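Local coordinates for protein PbICP-C (Plasmodium berghei, PDB 3PNR) that probably inhibits cysteine proteases, as the C-terminal domain of the parasite's falstatin-family inhibitor, at residues I100-P105 and I163-Y168. Residues are numbered along the deposited sequence; the frame is centred on the assembly and turned at random.
Sequences ISVTQP and IVYSYY
Val102 overlaps two side chains of 163-168 at once, one with each methyl. Its CG2 meets CD1 of Ile163 tip to tip at 3.7 Å, while CG1, lying anti to the backbone N (chi1 -157°), comes down obliquely near the hydroxyl end of the Tyr165 ring, 4.3 Å from CZ. The Ile163 methyl also touches Ile100: the two CD1 atoms are 4.1 Å apart, and the side chains cross at a slant. This is the core of a beta sandwich, the immunoglobulin-like form expected for this family of cysteine protease inhibitors. Strand 100-107 belongs to one sheet and strand 159-168 to the other; the short segments face each other at about 10 Å between axes and run nearly parallel, 9° apart, with side chains filling the gap. Ile74 and Ile153 add to the apolar layer around Val102 and Ile163. Further along, CG of Pro105 packs 4.2 Å from Tyr165 CD1, again oblique to the ring, so proline and valine both contact the same tyrosine. With CG beside the backbone N (chi1 -64°), that ring spans the interior and carries its buried OH to the opposite sheet, where Ser151 OG on strand 146-155 hydrogen-bonds it.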
# COMPACT_ATOMS: atom_id res chain seq x y z
N ILE B 100 21.26 15.24 24.34
CA ILE B 100 20.90 15.18 22.93
C ILE B 100 19.39 15.19 22.72
O ILE B 100 18.63 14.81 23.61
CB ILE B 100 21.50 13.92 22.26
CG1 ILE B 100 21.37 13.98 20.73
CG2 ILE B 100 20.86 12.66 22.84
CD1 ILE B 100 22.35 13.08 19.99
N SER B 101 18.96 15.61 21.53
CA SER B 101 17.55 15.54 21.18
C SER B 101 17.35 15.08 19.72
O SER B 101 17.95 15.65 18.79
CB SER B 101 16.84 16.87 21.43
OG SER B 101 17.11 17.79 20.38
N VAL B 102 16.53 14.05 19.54
CA VAL B 102 16.22 13.54 18.21
C VAL B 102 14.72 13.27 18.02
O VAL B 102 14.05 12.72 18.90
CB VAL B 102 17.04 12.29 17.85
CG1 VAL B 102 17.12 12.12 16.34
CG2 VAL B 102 18.45 12.38 18.45
N THR B 103 14.20 13.64 16.86
CA THR B 103 12.77 13.57 16.60
C THR B 103 12.37 12.34 15.79
O THR B 103 13.15 11.84 14.98
CB THR B 103 12.31 14.81 15.83
OG1 THR B 103 13.13 14.98 14.68
CG2 THR B 103 12.42 16.05 16.72
N GLN B 104 11.15 11.85 16.02
CA GLN B 104 10.59 10.78 15.21
C GLN B 104 10.46 11.25 13.77
O GLN B 104 10.09 12.40 13.52
CB GLN B 104 9.21 10.36 15.74
CG GLN B 104 9.25 9.51 17.00
CD GLN B 104 9.79 8.11 16.75
OE1 GLN B 104 9.89 7.65 15.61
NE2 GLN B 104 10.15 7.43 17.83
N PRO B 105 10.76 10.37 12.80
CA PRO B 105 10.65 10.82 11.41
C PRO B 105 9.22 11.29 11.09
O PRO B 105 8.26 10.69 11.57
CB PRO B 105 11.02 9.57 10.59
CG PRO B 105 11.85 8.75 11.52
CD PRO B 105 11.26 8.99 12.89
N ILE B 163 22.32 6.49 17.47
CA ILE B 163 20.94 6.78 17.10
C ILE B 163 20.42 5.71 16.14
O ILE B 163 21.02 5.47 15.09
CB ILE B 163 20.82 8.15 16.43
CG1 ILE B 163 21.58 9.20 17.26
CG2 ILE B 163 19.36 8.53 16.25
CD1 ILE B 163 21.32 10.62 16.83
N VAL B 164 19.31 5.07 16.50
CA VAL B 164 18.81 3.95 15.71
C VAL B 164 17.49 4.22 14.97
O VAL B 164 16.48 4.59 15.57
CB VAL B 164 18.69 2.67 16.55
CG1 VAL B 164 18.24 1.51 15.68
CG2 VAL B 164 20.01 2.36 17.22
N TYR B 165 17.53 4.05 13.66
CA TYR B 165 16.33 4.16 12.84
C TYR B 165 16.08 2.83 12.16
O TYR B 165 17.02 2.08 11.87
CB TYR B 165 16.53 5.20 11.75
CG TYR B 165 16.75 6.61 12.24
CD1 TYR B 165 15.67 7.40 12.63
CD2 TYR B 165 18.02 7.16 12.28
CE1 TYR B 165 15.86 8.69 13.07
CE2 TYR B 165 18.22 8.46 12.72
CZ TYR B 165 17.14 9.22 13.11
OH TYR B 165 17.32 10.51 13.54
N SER B 166 14.82 2.53 11.89
CA SER B 166 14.54 1.36 11.07
C SER B 166 13.31 1.53 10.22
O SER B 166 12.33 2.16 10.63
CB SER B 166 14.44 0.10 11.93
OG SER B 166 14.81 -1.04 11.17
N TYR B 167 13.39 0.97 9.02
CA TYR B 167 12.30 0.90 8.07
C TYR B 167 11.80 -0.53 8.15
O TYR B 167 12.49 -1.45 7.71
CB TYR B 167 12.86 1.19 6.68
CG TYR B 167 11.85 1.53 5.60
CD1 TYR B 167 10.97 2.59 5.75
CD2 TYR B 167 11.82 0.83 4.40
CE1 TYR B 167 10.06 2.92 4.75
CE2 TYR B 167 10.93 1.15 3.39
CZ TYR B 167 10.05 2.20 3.58
OH TYR B 167 9.16 2.51 2.58
N TYR B 168 10.63 -0.71 8.75
CA TYR B 168 10.09 -2.06 8.94
C TYR B 168 8.57 -2.06 8.89
O TYR B 168 7.94 -1.00 8.85
CB TYR B 168 10.61 -2.67 10.26
CG TYR B 168 9.99 -2.11 11.52
CD1 TYR B 168 10.40 -0.88 12.04
CD2 TYR B 168 8.98 -2.80 12.19
CE1 TYR B 168 9.82 -0.36 13.18
CE2 TYR B 168 8.39 -2.28 13.34
CZ TYR B 168 8.82 -1.06 13.83
OH TYR B 168 8.25 -0.54 14.98